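Local coordinates for MTH0777 (Methanothermobacter thermautotrophicus, PDB 1KJN), which is of unknown function but folds as a three-layer alpha/beta domain with a parallel sheet and belongs to the uncharacterised DUF1890 family, at residues G7-L13 with Y79-F85; S18-L24 with H139-L145; L67-I71 with Y94-F98. All blocks are in the same frame, centred on the assembly; numbering follows the deposited sequence.

Near the N terminus, strand 8-12 pairs with strand 81-86 in interaction 1; these are the two central strands of the parallel sheet, and their pairing closes a loop of 65 residues that holds helices and strands. Next along the chain, 18-24 meets 139-145, near the C terminus, and interaction 2 therefore crosses interaction 1. Interaction 3 (67-71 with 94-98) is nested inside the loop closed by interaction 2 and also crosses interaction 1, since strand 81-86 runs between its two helices. Interaction 2 joins the starts of helices 21-34 and 143-153, interaction 3 joins helices 67-73 and 89-102, one pair on each side of the sheet, and both touch interaction 1.

Interaction 1: residues G7-L13 with Y79-F85; sequences GKALMVL and YEFLAGF
Leu-10 and Val-12 exchange backbone hydrogen bonds with Phe-81, Ala-83 and Phe-85, joining strands 8-12 and 81-85 side by side at the centre of the parallel sheet of a Rossmann-like alpha/beta fold. The principle of parallel pairing is plain here: one strand turns both the N-H and the C=O of alternate residues to its neighbour. Ala-83 N donates to Leu-10 O at 2.9 Å, and Val-12 N to Ala-83 O at 2.7 Å, both almost straight. Ahead of this regular run, Lys-8 O accepts from Glu-80 N and, weakly, from Phe-81 N, while the Glu-80 carboxylate reaches back and takes Lys-8 N on OE1 at 2.8 Å.

Aromatic contacts occupy both ends. The Tyr-79 ring receives Leu-10 CB over the centre of one face, 3.7 Å from its centroid, a CH-pi contact. Lys-8 NZ makes a longer, off-centre cation-pi approach to the same ring. Tyr-79 OH and Thr-40 OG1 of the adjoining strand 38-43 share a weak hydrogen bond.

Apolar pairs divide between the two faces of the sheet. Leu-10, Val-12 and Leu-82 share one, with Val-12 CG2 against Leu-82 CD1; Ala-9, Met-11, Phe-81 and Ala-83 line the other, where Met-11 also touches helix 21-34. Leu-13 runs alongside Phe-85, its CD2 3.5 Å from the ring's CD1. Selenomethionine Met-11 has CG anti to the backbone N (chi1 -177°) and a bend at chi3, and in a Met-aromatic contact its SE meets the edge of the Phe-85 ring 4.0 Å from CE1.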
ATOM      1  N   GLY A   7      21.219  -9.328 -12.864  1.00 55.23           N
ATOM      2  CA  GLY A   7      20.696  -8.214 -13.628  1.00 47.60           C
ATOM      3  C   GLY A   7      19.882  -7.197 -12.855  1.00 41.49           C
ATOM      4  O   GLY A   7      19.762  -7.255 -11.630  1.00 34.06           O
ATOM      5  N   LYS A   8      19.315  -6.260 -13.603  1.00 36.56           N
ATOM      6  CA  LYS A   8      18.521  -5.190 -13.039  1.00 35.58           C
ATOM      7  C   LYS A   8      17.153  -5.177 -13.684  1.00 32.45           C
ATOM      8  O   LYS A   8      16.989  -5.533 -14.859  1.00 29.87           O
ATOM      9  CB  LYS A   8      19.227  -3.845 -13.260  1.00 37.72           C
ATOM     10  CG  LYS A   8      20.580  -3.742 -12.536  1.00 44.03           C
ATOM     11  CD  LYS A   8      21.386  -2.537 -12.977  1.00 45.93           C
ATOM     12  CE  LYS A   8      20.692  -1.232 -12.630  1.00 52.72           C
ATOM     13  NZ  LYS A   8      21.328  -0.083 -13.352  1.00 58.90           N
ATOM     14  N   ALA A   9      16.160  -4.817 -12.889  1.00 28.78           N
ATOM     15  CA  ALA A   9      14.807  -4.742 -13.390  1.00 25.61           C
ATOM     16  C   ALA A   9      14.231  -3.367 -13.108  1.00 24.22           C
ATOM     17  O   ALA A   9      14.593  -2.714 -12.126  1.00 21.66           O
ATOM     18  CB  ALA A   9      13.951  -5.820 -12.771  1.00 25.24           C
ATOM     19  N   LEU A  10      13.422  -2.881 -14.041  1.00 23.50           N
ATOM     20  CA  LEU A  10      12.779  -1.581 -13.873  1.00 25.27           C
ATOM     21  C   LEU A  10      11.284  -1.831 -13.772  1.00 23.46           C
ATOM     22  O   LEU A  10      10.707  -2.566 -14.584  1.00 17.84           O
ATOM     23  CB  LEU A  10      13.072  -0.638 -15.046  1.00 28.29           C
ATOM     24  CG  LEU A  10      12.415   0.747 -14.994  1.00 26.05           C
ATOM     25  CD1 LEU A  10      12.971   1.521 -13.809  1.00 20.28           C
ATOM     26  CD2 LEU A  10      12.668   1.504 -16.307  1.00 20.63           C
HETATM   27  N   MSE A  11      10.677  -1.221 -12.759  1.00 17.74           N
HETATM   28  CA  MSE A  11       9.254  -1.354 -12.495  1.00 16.60           C
HETATM   29  C   MSE A  11       8.585   0.004 -12.651  1.00 16.95           C
HETATM   30  O   MSE A  11       8.921   0.960 -11.937  1.00 19.79           O
HETATM   31  CB  MSE A  11       9.038  -1.906 -11.079  1.00 15.51           C
HETATM   32  CG  MSE A  11       7.569  -2.137 -10.736  1.00 23.64           C
HETATM   33 SE   MSE A  11       7.316  -3.132  -9.068  1.00 25.17          SE
HETATM   34  CE  MSE A  11       8.071  -4.810  -9.643  1.00 23.08           C
ATOM     35  N   VAL A  12       7.601   0.069 -13.541  1.00 18.32           N
ATOM     36  CA  VAL A  12       6.891   1.322 -13.837  1.00 21.59           C
ATOM     37  C   VAL A  12       5.499   1.306 -13.232  1.00 21.51           C
ATOM     38  O   VAL A  12       4.751   0.345 -13.434  1.00 20.84           O
ATOM     39  CB  VAL A  12       6.757   1.525 -15.364  1.00 18.88           C
ATOM     40  CG1 VAL A  12       6.043   2.836 -15.684  1.00 14.20           C
ATOM     41  CG2 VAL A  12       8.137   1.484 -16.010  1.00 24.53           C
ATOM     42  N   LEU A  13       5.152   2.374 -12.509  1.00 17.77           N
ATOM     43  CA  LEU A  13       3.840   2.464 -11.873  1.00 18.69           C
ATOM     44  C   LEU A  13       2.968   3.581 -12.440  1.00 19.84           C
ATOM     45  O   LEU A  13       3.467   4.621 -12.879  1.00 16.26           O
ATOM     46  CB  LEU A  13       3.977   2.657 -10.353  1.00 14.88           C
ATOM     47  CG  LEU A  13       4.939   1.724  -9.613  1.00 23.19           C
ATOM     48  CD1 LEU A  13       4.935   2.074  -8.124  1.00 21.38           C
ATOM     49  CD2 LEU A  13       4.548   0.272  -9.815  1.00 20.15           C
ATOM     50  N   TYR A  79      18.636  -2.431 -18.281  1.00 23.38           N
ATOM     51  CA  TYR A  79      17.811  -3.376 -17.527  1.00 26.15           C
ATOM     52  C   TYR A  79      17.549  -4.649 -18.327  1.00 26.07           C
ATOM     53  O   TYR A  79      17.389  -4.603 -19.538  1.00 25.82           O
ATOM     54  CB  TYR A  79      16.471  -2.731 -17.139  1.00 24.78           C
ATOM     55  CG  TYR A  79      16.599  -1.555 -16.188  1.00 30.39           C
ATOM     56  CD1 TYR A  79      16.621  -1.756 -14.808  1.00 29.08           C
ATOM     57  CD2 TYR A  79      16.727  -0.253 -16.662  1.00 27.04           C
ATOM     58  CE1 TYR A  79      16.770  -0.707 -13.931  1.00 28.43           C
ATOM     59  CE2 TYR A  79      16.878   0.822 -15.777  1.00 30.24           C
ATOM     60  CZ  TYR A  79      16.899   0.579 -14.413  1.00 30.00           C
ATOM     61  OH  TYR A  79      17.055   1.612 -13.524  1.00 32.47           O
ATOM     62  N   GLU A  80      17.485  -5.777 -17.627  1.00 29.01           N
ATOM     63  CA  GLU A  80      17.245  -7.082 -18.232  1.00 33.22           C
ATOM     64  C   GLU A  80      15.760  -7.474 -18.176  1.00 32.16           C
ATOM     65  O   GLU A  80      15.336  -8.436 -18.810  1.00 29.89           O
ATOM     66  CB  GLU A  80      18.099  -8.145 -17.524  1.00 38.38           C
ATOM     67  CG  GLU A  80      19.604  -8.087 -17.828  1.00 48.26           C
ATOM     68  CD  GLU A  80      20.270  -6.764 -17.438  1.00 58.50           C
ATOM     69  OE1 GLU A  80      20.266  -6.417 -16.239  1.00 60.61           O
ATOM     70  OE2 GLU A  80      20.814  -6.069 -18.330  1.00 63.15           O
ATOM     71  N   PHE A  81      14.977  -6.727 -17.408  1.00 27.24           N
ATOM     72  CA  PHE A  81      13.551  -7.008 -17.278  1.00 25.97           C
ATOM     73  C   PHE A  81      12.776  -5.714 -17.037  1.00 21.55           C
ATOM     74  O   PHE A  81      13.236  -4.845 -16.317  1.00 20.64           O
ATOM     75  CB  PHE A  81      13.305  -7.989 -16.124  1.00 20.25           C
ATOM     76  CG  PHE A  81      11.869  -8.433 -16.006  1.00 27.01           C
ATOM     77  CD1 PHE A  81      11.111  -8.122 -14.868  1.00 24.24           C
ATOM     78  CD2 PHE A  81      11.266  -9.160 -17.036  1.00 25.66           C
ATOM     79  CE1 PHE A  81       9.764  -8.523 -14.770  1.00 28.62           C
ATOM     80  CE2 PHE A  81       9.919  -9.569 -16.950  1.00 25.71           C
ATOM     81  CZ  PHE A  81       9.169  -9.256 -15.816  1.00 25.48           C
ATOM     82  N   LEU A  82      11.587  -5.614 -17.622  1.00 22.13           N
ATOM     83  CA  LEU A  82      10.744  -4.436 -17.471  1.00 21.14           C
ATOM     84  C   LEU A  82       9.320  -4.839 -17.086  1.00 20.94           C
ATOM     85  O   LEU A  82       8.672  -5.633 -17.768  1.00 17.23           O
ATOM     86  CB  LEU A  82      10.722  -3.624 -18.783  1.00 23.80           C
ATOM     87  CG  LEU A  82       9.756  -2.442 -18.939  1.00 21.28           C
ATOM     88  CD1 LEU A  82       9.991  -1.384 -17.851  1.00 14.79           C
ATOM     89  CD2 LEU A  82       9.922  -1.845 -20.329  1.00 14.39           C
ATOM     90  N   ALA A  83       8.828  -4.266 -15.994  1.00 23.53           N
ATOM     91  CA  ALA A  83       7.478  -4.554 -15.535  1.00 19.94           C
ATOM     92  C   ALA A  83       6.719  -3.249 -15.370  1.00 19.91           C
ATOM     93  O   ALA A  83       7.221  -2.287 -14.776  1.00 26.47           O
ATOM     94  CB  ALA A  83       7.511  -5.328 -14.237  1.00 22.72           C
ATOM     95  N   GLY A  84       5.532  -3.205 -15.954  1.00 16.44           N
ATOM     96  CA  GLY A  84       4.697  -2.023 -15.883  1.00 16.79           C
ATOM     97  C   GLY A  84       3.258  -2.305 -15.467  1.00 22.81           C
ATOM     98  O   GLY A  84       2.596  -3.178 -16.040  1.00 17.28           O
ATOM     99  N   PHE A  85       2.808  -1.597 -14.428  1.00 18.39           N
ATOM    100  CA  PHE A  85       1.441  -1.701 -13.929  1.00 17.13           C
ATOM    101  C   PHE A  85       0.635  -0.767 -14.794  1.00 16.84           C
ATOM    102  O   PHE A  85       1.038   0.378 -15.028  1.00 18.57           O
ATOM    103  CB  PHE A  85       1.362  -1.290 -12.449  1.00 11.46           C
ATOM    104  CG  PHE A  85       1.833  -2.358 -11.525  1.00 13.67           C
ATOM    105  CD1 PHE A  85       3.192  -2.541 -11.294  1.00 13.55           C
ATOM    106  CD2 PHE A  85       0.918  -3.204 -10.904  1.00 11.72           C
ATOM    107  CE1 PHE A  85       3.636  -3.553 -10.457  1.00 24.01           C
ATOM    108  CE2 PHE A  85       1.352  -4.219 -10.067  1.00 19.71           C
ATOM    109  CZ  PHE A  85       2.716  -4.401  -9.836  1.00 13.61           C
TER

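Interaction 2: residues S18-L24 with H139-L145; sequences SPVQIPL and HHNPAPL
Leu-24 and Leu-145 meet at the apolar centre, their side chains crossing at about a right angle with the two CD1 methyls 3.5 Å apart, closer than two methyls normally come. The other branch of Leu-24, CD2, rests on Pro-142 CB at 4.0 Å. Val-20 adds its two methyls: CG2 faces Leu-145 CD1, while CG1, anti to the carbonyl carbon (chi1 -61°), is directed at the backbone of 139-142 and comes close to His-139 O.

This is the meeting of two helix starts, those of helices 21-34 and 143-153, which pack on the same side of the parallel alpha/beta sheet; Phe-111 of strand 105-111 touches both Val-20 and Leu-145. A type I turn from Ser-18 to Gln-21 leads into the first helix. Before the second, Asn-141 OD1 accepts a capping bond from Ala-143 N at 2.9 Å, the donor lying above the carbonyl plane.

Farther out, Pro-19 CD sits over one face of the His-139 ring, toward its rim and 3.9 Å from the centroid, a CH-pi contact. Glu-17 of the second subunit packs on Pro-19. Val-20 N bonds only weakly to His-139 O, and at the polar edge His-139 ND1 and His-140 ND1 share a hydrogen bond of 3.0 Å.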
ATOM      1  N   SER A  18      -6.245   2.796  -7.247  1.00 19.63           N
ATOM      2  CA  SER A  18      -6.629   1.494  -6.723  1.00 23.19           C
ATOM      3  C   SER A  18      -5.677   1.099  -5.610  1.00 21.58           C
ATOM      4  O   SER A  18      -4.465   1.115  -5.782  1.00 22.34           O
ATOM      5  CB  SER A  18      -6.576   0.416  -7.811  1.00 26.88           C
ATOM      6  OG  SER A  18      -7.149   0.877  -9.021  1.00 40.28           O
ATOM      7  N   PRO A  19      -6.225   0.761  -4.441  1.00 18.66           N
ATOM      8  CA  PRO A  19      -5.404   0.358  -3.303  1.00 18.67           C
ATOM      9  C   PRO A  19      -4.545  -0.881  -3.524  1.00 19.21           C
ATOM     10  O   PRO A  19      -3.633  -1.136  -2.727  1.00 16.83           O
ATOM     11  CB  PRO A  19      -6.421   0.176  -2.177  1.00 16.41           C
ATOM     12  CG  PRO A  19      -7.742   0.003  -2.898  1.00 25.06           C
ATOM     13  CD  PRO A  19      -7.638   0.924  -4.062  1.00 15.61           C
ATOM     14  N   VAL A  20      -4.780  -1.632  -4.606  1.00 15.91           N
ATOM     15  CA  VAL A  20      -3.946  -2.814  -4.837  1.00 14.56           C
ATOM     16  C   VAL A  20      -2.603  -2.512  -5.484  1.00 13.95           C
ATOM     17  O   VAL A  20      -1.668  -3.310  -5.337  1.00 13.84           O
ATOM     18  CB  VAL A  20      -4.614  -3.902  -5.736  1.00 19.15           C
ATOM     19  CG1 VAL A  20      -5.899  -4.428  -5.109  1.00 17.27           C
ATOM     20  CG2 VAL A  20      -4.824  -3.376  -7.167  1.00 16.27           C
ATOM     21  N   GLN A  21      -2.469  -1.340  -6.116  1.00 13.37           N
ATOM     22  CA  GLN A  21      -1.231  -1.042  -6.843  1.00 12.88           C
ATOM     23  C   GLN A  21       0.071  -0.999  -6.074  1.00 10.43           C
ATOM     24  O   GLN A  21       0.953  -1.816  -6.324  1.00 12.33           O
ATOM     25  CB  GLN A  21      -1.357   0.200  -7.720  1.00 15.07           C
ATOM     26  CG  GLN A  21      -0.247   0.268  -8.758  1.00 18.98           C
ATOM     27  CD  GLN A  21      -0.357   1.476  -9.680  1.00 28.33           C
ATOM     28  OE1 GLN A  21       0.250   1.504 -10.749  1.00 31.76           O
ATOM     29  NE2 GLN A  21      -1.122   2.486  -9.263  1.00 35.28           N
ATOM     30  N   ILE A  22       0.216  -0.055  -5.153  1.00 11.49           N
ATOM     31  CA  ILE A  22       1.455   0.040  -4.385  1.00 15.24           C
ATOM     32  C   ILE A  22       1.800  -1.301  -3.718  1.00 14.94           C
ATOM     33  O   ILE A  22       2.894  -1.818  -3.919  1.00 15.58           O
ATOM     34  CB  ILE A  22       1.398   1.180  -3.337  1.00 16.30           C
ATOM     35  CG1 ILE A  22       1.098   2.488  -4.059  1.00 16.16           C
ATOM     36  CG2 ILE A  22       2.705   1.269  -2.546  1.00 14.55           C
ATOM     37  CD1 ILE A  22       1.979   2.745  -5.255  1.00 15.66           C
ATOM     38  N   PRO A  23       0.845  -1.913  -2.995  1.00 13.75           N
ATOM     39  CA  PRO A  23       1.155  -3.199  -2.349  1.00 18.75           C
ATOM     40  C   PRO A  23       1.678  -4.264  -3.322  1.00 17.39           C
ATOM     41  O   PRO A  23       2.684  -4.911  -3.051  1.00 16.27           O
ATOM     42  CB  PRO A  23      -0.183  -3.605  -1.743  1.00 18.38           C
ATOM     43  CG  PRO A  23      -0.741  -2.268  -1.290  1.00 20.39           C
ATOM     44  CD  PRO A  23      -0.472  -1.410  -2.553  1.00 15.54           C
ATOM     45  N   LEU A  24       1.008  -4.420  -4.458  1.00 11.82           N
ATOM     46  CA  LEU A  24       1.423  -5.396  -5.467  1.00 13.27           C
ATOM     47  C   LEU A  24       2.755  -5.033  -6.136  1.00 15.08           C
ATOM     48  O   LEU A  24       3.508  -5.909  -6.555  1.00 16.94           O
ATOM     49  CB  LEU A  24       0.336  -5.550  -6.517  1.00 17.46           C
ATOM     50  CG  LEU A  24      -0.864  -6.377  -6.072  1.00 22.65           C
ATOM     51  CD1 LEU A  24      -1.931  -6.298  -7.148  1.00 12.50           C
ATOM     52  CD2 LEU A  24      -0.442  -7.834  -5.776  1.00 13.54           C
ATOM     53  N   HIS A 139      -9.716  -4.170  -7.731  1.00 29.98           N
ATOM     54  CA  HIS A 139      -9.615  -2.821  -7.209  1.00 30.97           C
ATOM     55  C   HIS A 139      -9.023  -2.820  -5.799  1.00 27.18           C
ATOM     56  O   HIS A 139      -7.997  -2.189  -5.560  1.00 31.99           O
ATOM     57  CB  HIS A 139     -10.975  -2.147  -7.192  1.00 34.25           C
ATOM     58  CG  HIS A 139     -10.942  -0.762  -6.636  1.00 40.07           C
ATOM     59  ND1 HIS A 139     -11.272  -0.478  -5.321  1.00 40.81           N
ATOM     60  CD2 HIS A 139     -10.601   0.422  -7.198  1.00 33.69           C
ATOM     61  CE1 HIS A 139     -11.131   0.814  -5.106  1.00 42.51           C
ATOM     62  NE2 HIS A 139     -10.723   1.387  -6.229  1.00 38.65           N
ATOM     63  N   HIS A 140      -9.676  -3.508  -4.866  1.00 23.72           N
ATOM     64  CA  HIS A 140      -9.185  -3.555  -3.494  1.00 26.21           C
ATOM     65  C   HIS A 140      -8.629  -4.896  -3.033  1.00 20.58           C
ATOM     66  O   HIS A 140      -7.813  -4.928  -2.129  1.00 20.85           O
ATOM     67  CB  HIS A 140     -10.230  -3.019  -2.505  1.00 30.47           C
ATOM     68  CG  HIS A 140     -11.629  -3.437  -2.817  1.00 35.98           C
ATOM     69  ND1 HIS A 140     -12.346  -2.906  -3.871  1.00 40.15           N
ATOM     70  CD2 HIS A 140     -12.445  -4.345  -2.231  1.00 43.64           C
ATOM     71  CE1 HIS A 140     -13.537  -3.472  -3.923  1.00 45.02           C
ATOM     72  NE2 HIS A 140     -13.623  -4.351  -2.935  1.00 47.79           N
ATOM     73  N   ASN A 141      -9.047  -5.989  -3.666  1.00 21.58           N
ATOM     74  CA  ASN A 141      -8.549  -7.321  -3.306  1.00 19.96           C
ATOM     75  C   ASN A 141      -7.415  -7.660  -4.274  1.00 22.72           C
ATOM     76  O   ASN A 141      -7.629  -7.842  -5.472  1.00 25.32           O
ATOM     77  CB  ASN A 141      -9.662  -8.375  -3.402  1.00 21.73           C
ATOM     78  CG  ASN A 141      -9.203  -9.777  -2.964  1.00 20.15           C
ATOM     79  OD1 ASN A 141      -8.020 -10.022  -2.740  1.00 19.74           O
ATOM     80  ND2 ASN A 141     -10.163 -10.690  -2.807  1.00 18.60           N
ATOM     81  N   PRO A 142      -6.196  -7.808  -3.752  1.00 23.16           N
ATOM     82  CA  PRO A 142      -5.035  -8.125  -4.591  1.00 21.98           C
ATOM     83  C   PRO A 142      -4.938  -9.580  -5.038  1.00 20.17           C
ATOM     84  O   PRO A 142      -4.259  -9.872  -6.020  1.00 17.69           O
ATOM     85  CB  PRO A 142      -3.876  -7.793  -3.674  1.00 20.54           C
ATOM     86  CG  PRO A 142      -4.389  -8.288  -2.342  1.00 20.68           C
ATOM     87  CD  PRO A 142      -5.832  -7.802  -2.328  1.00 19.63           C
ATOM     88  N   ALA A 143      -5.630 -10.475  -4.333  1.00 20.42           N
ATOM     89  CA  ALA A 143      -5.572 -11.917  -4.602  1.00 20.08           C
ATOM     90  C   ALA A 143      -5.495 -12.406  -6.040  1.00 17.06           C
ATOM     91  O   ALA A 143      -4.536 -13.071  -6.385  1.00 23.13           O
ATOM     92  CB  ALA A 143      -6.654 -12.664  -3.826  1.00 18.43           C
ATOM     93  N   PRO A 144      -6.431 -12.008  -6.920  1.00 20.07           N
ATOM     94  CA  PRO A 144      -6.381 -12.477  -8.318  1.00 21.45           C
ATOM     95  C   PRO A 144      -5.046 -12.173  -8.984  1.00 25.75           C
ATOM     96  O   PRO A 144      -4.421 -13.048  -9.608  1.00 27.19           O
ATOM     97  CB  PRO A 144      -7.483 -11.671  -9.011  1.00 23.04           C
ATOM     98  CG  PRO A 144      -8.377 -11.243  -7.903  1.00 25.63           C
ATOM     99  CD  PRO A 144      -7.476 -10.990  -6.745  1.00 22.13           C
ATOM    100  N   LEU A 145      -4.625 -10.917  -8.867  1.00 20.23           N
ATOM    101  CA  LEU A 145      -3.368 -10.491  -9.450  1.00 20.57           C
ATOM    102  C   LEU A 145      -2.203 -11.175  -8.783  1.00 19.51           C
ATOM    103  O   LEU A 145      -1.279 -11.616  -9.462  1.00 20.35           O
ATOM    104  CB  LEU A 145      -3.200  -8.970  -9.337  1.00 17.80           C
ATOM    105  CG  LEU A 145      -4.130  -8.161 -10.248  1.00 20.80           C
ATOM    106  CD1 LEU A 145      -4.159  -6.722  -9.810  1.00 22.10           C
ATOM    107  CD2 LEU A 145      -3.652  -8.278 -11.698  1.00 19.58           C
TER

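Interaction 3: residues L67-I71 with Y94-F98; sequences LESCI and YLVTF
Tyr-94 and Phe-98, one turn apart on helix 89-102, present their rings to Leu-67, Glu-68, Cys-70 and Ile-71 of helix 67-73. The short segments run nearly parallel, at 20°, with their axes 11.8 Å apart, so side chains rather than backbones bridge the gap. It is a worked case of neighbouring helices covering the same face of a parallel alpha/beta sheet.

Apolar contacts come first. Leu-67 splits its branches between the rings: CD1 lies over one face of Tyr-94, offset toward the rim, a CH-pi contact 4.1 Å from the centroid, while CD2 comes to the edge of Phe-98. Ile-71 likewise serves both, its CD1 reaching the Tyr-94 edge at CE2, 3.4 Å away, and its CG1 meeting Phe-98 CZ at 3.6 Å. Beneath them, Phe-98 also packs on Leu-10 and Val-12 of strand 8-12.

Sulfur supplies the second kind. With SG swung anti to the backbone N (chi1 -174°), Cys-70 approaches Phe-98 obliquely in a sulfur-aromatic contact, SG to CE1 being 3.7 Å.

The polar contact is a single bond. Tyr-94 OH donates to Glu-68 OE2 at 2.8 Å, meeting the oxygen on the anti side, with the carboxylate and ring planes 61° apart. A phenylalanine in place of Tyr-94 lacks the hydroxyl, and the Glu-68 carboxylate would probably be left without this donor and freer to turn. The chemistry is thus graded, from apolar and sulfur contacts around the buried Phe-98 to one hydroxyl-carboxylate bond at the exposed Glu-68; that bond fixes the position of the hydroxyl end, while Leu-67 and Ile-71 probably restrict the ring's rotation.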
ATOM      1  N   LEU A  67       9.437   9.471 -12.952  1.00 26.32           N
ATOM      2  CA  LEU A  67       9.209   9.066 -14.349  1.00 28.10           C
ATOM      3  C   LEU A  67      10.015   9.820 -15.393  1.00 29.89           C
ATOM      4  O   LEU A  67      10.714   9.210 -16.197  1.00 28.79           O
ATOM      5  CB  LEU A  67       7.731   9.168 -14.712  1.00 28.57           C
ATOM      6  CG  LEU A  67       6.781   8.119 -14.152  1.00 32.16           C
ATOM      7  CD1 LEU A  67       5.346   8.602 -14.289  1.00 38.64           C
ATOM      8  CD2 LEU A  67       6.984   6.808 -14.870  1.00 24.30           C
ATOM      9  N   GLU A  68       9.929  11.147 -15.367  1.00 30.76           N
ATOM     10  CA  GLU A  68      10.640  11.968 -16.343  1.00 35.74           C
ATOM     11  C   GLU A  68      12.149  11.877 -16.201  1.00 34.66           C
ATOM     12  O   GLU A  68      12.869  11.805 -17.201  1.00 34.29           O
ATOM     13  CB  GLU A  68      10.140  13.411 -16.293  1.00 35.14           C
ATOM     14  CG  GLU A  68       8.684  13.513 -16.757  1.00 40.42           C
ATOM     15  CD  GLU A  68       8.492  13.025 -18.201  1.00 49.10           C
ATOM     16  OE1 GLU A  68       9.177  13.551 -19.103  1.00 53.81           O
ATOM     17  OE2 GLU A  68       7.655  12.119 -18.447  1.00 53.03           O
ATOM     18  N   SER A  69      12.632  11.819 -14.964  1.00 34.66           N
ATOM     19  CA  SER A  69      14.068  11.701 -14.746  1.00 34.92           C
ATOM     20  C   SER A  69      14.562  10.373 -15.317  1.00 34.18           C
ATOM     21  O   SER A  69      15.587  10.331 -15.993  1.00 33.03           O
ATOM     22  CB  SER A  69      14.402  11.796 -13.264  1.00 32.84           C
ATOM     23  OG  SER A  69      14.018  13.063 -12.764  1.00 36.58           O
ATOM     24  N   CYS A  70      13.807   9.300 -15.084  1.00 32.03           N
ATOM     25  CA  CYS A  70      14.199   7.991 -15.590  1.00 27.76           C
ATOM     26  C   CYS A  70      14.209   8.011 -17.119  1.00 28.41           C
ATOM     27  O   CYS A  70      15.126   7.488 -17.739  1.00 28.43           O
ATOM     28  CB  CYS A  70      13.240   6.908 -15.094  1.00 24.83           C
ATOM     29  SG  CYS A  70      13.737   5.248 -15.536  1.00 16.54           S
ATOM     30  N   ILE A  71      13.160   8.577 -17.710  1.00 28.66           N
ATOM     31  CA  ILE A  71      13.030   8.675 -19.159  1.00 36.64           C
ATOM     32  C   ILE A  71      14.200   9.448 -19.743  1.00 38.12           C
ATOM     33  O   ILE A  71      14.630   9.195 -20.862  1.00 39.83           O
ATOM     34  CB  ILE A  71      11.707   9.397 -19.558  1.00 41.08           C
ATOM     35  CG1 ILE A  71      10.528   8.429 -19.480  1.00 43.58           C
ATOM     36  CG2 ILE A  71      11.803   9.981 -20.982  1.00 46.29           C
ATOM     37  CD1 ILE A  71       9.207   9.084 -19.796  1.00 45.81           C
ATOM     38  N   TYR A  94       3.203   5.095 -21.072  1.00 25.61           N
ATOM     39  CA  TYR A  94       4.520   5.129 -20.440  1.00 21.34           C
ATOM     40  C   TYR A  94       5.231   3.792 -20.629  1.00 20.89           C
ATOM     41  O   TYR A  94       6.415   3.759 -20.956  1.00 19.64           O
ATOM     42  CB  TYR A  94       4.413   5.460 -18.950  1.00 28.64           C
ATOM     43  CG  TYR A  94       4.622   6.930 -18.644  1.00 35.41           C
ATOM     44  CD1 TYR A  94       3.591   7.711 -18.124  1.00 40.88           C
ATOM     45  CD2 TYR A  94       5.847   7.545 -18.893  1.00 34.61           C
ATOM     46  CE1 TYR A  94       3.776   9.074 -17.864  1.00 42.87           C
ATOM     47  CE2 TYR A  94       6.043   8.900 -18.633  1.00 39.48           C
ATOM     48  CZ  TYR A  94       5.003   9.657 -18.122  1.00 43.54           C
ATOM     49  OH  TYR A  94       5.201  10.999 -17.877  1.00 49.64           O
ATOM     50  N   LEU A  95       4.509   2.690 -20.417  1.00 17.12           N
ATOM     51  CA  LEU A  95       5.101   1.367 -20.569  1.00 19.67           C
ATOM     52  C   LEU A  95       5.612   1.189 -21.999  1.00 20.84           C
ATOM     53  O   LEU A  95       6.677   0.613 -22.203  1.00 21.64           O
ATOM     54  CB  LEU A  95       4.093   0.258 -20.224  1.00 18.79           C
ATOM     55  CG  LEU A  95       4.635  -1.171 -20.400  1.00 23.99           C
ATOM     56  CD1 LEU A  95       5.904  -1.337 -19.554  1.00 20.29           C
ATOM     57  CD2 LEU A  95       3.592  -2.231 -20.052  1.00 17.50           C
ATOM     58  N   VAL A  96       4.855   1.683 -22.976  1.00 20.34           N
ATOM     59  CA  VAL A  96       5.241   1.574 -24.386  1.00 24.79           C
ATOM     60  C   VAL A  96       6.565   2.303 -24.600  1.00 18.49           C
ATOM     61  O   VAL A  96       7.513   1.744 -25.157  1.00 22.83           O
ATOM     62  CB  VAL A  96       4.149   2.181 -25.328  1.00 28.31           C
ATOM     63  CG1 VAL A  96       4.656   2.245 -26.798  1.00 23.81           C
ATOM     64  CG2 VAL A  96       2.883   1.345 -25.263  1.00 29.98           C
ATOM     65  N   THR A  97       6.649   3.514 -24.056  1.00 20.63           N
ATOM     66  CA  THR A  97       7.852   4.323 -24.199  1.00 19.15           C
ATOM     67  C   THR A  97       9.042   3.617 -23.564  1.00 23.30           C
ATOM     68  O   THR A  97      10.085   3.472 -24.193  1.00 21.19           O
ATOM     69  CB  THR A  97       7.687   5.719 -23.567  1.00 25.47           C
ATOM     70  OG1 THR A  97       6.591   6.412 -24.186  1.00 23.94           O
ATOM     71  CG2 THR A  97       8.962   6.534 -23.753  1.00 21.95           C
ATOM     72  N   PHE A  98       8.885   3.159 -22.327  1.00 18.63           N
ATOM     73  CA  PHE A  98       9.982   2.486 -21.652  1.00 20.37           C
ATOM     74  C   PHE A  98      10.411   1.213 -22.368  1.00 21.89           C
ATOM     75  O   PHE A  98      11.586   0.872 -22.390  1.00 17.99           O
ATOM     76  CB  PHE A  98       9.613   2.166 -20.197  1.00 20.78           C
ATOM     77  CG  PHE A  98       9.697   3.355 -19.269  1.00 26.00           C
ATOM     78  CD1 PHE A  98      10.929   3.913 -18.939  1.00 26.77           C
ATOM     79  CD2 PHE A  98       8.544   3.891 -18.696  1.00 26.15           C
ATOM     80  CE1 PHE A  98      11.007   4.983 -18.045  1.00 30.46           C
ATOM     81  CE2 PHE A  98       8.616   4.963 -17.801  1.00 21.54           C
ATOM     82  CZ  PHE A  98       9.844   5.508 -17.473  1.00 23.01           C
TER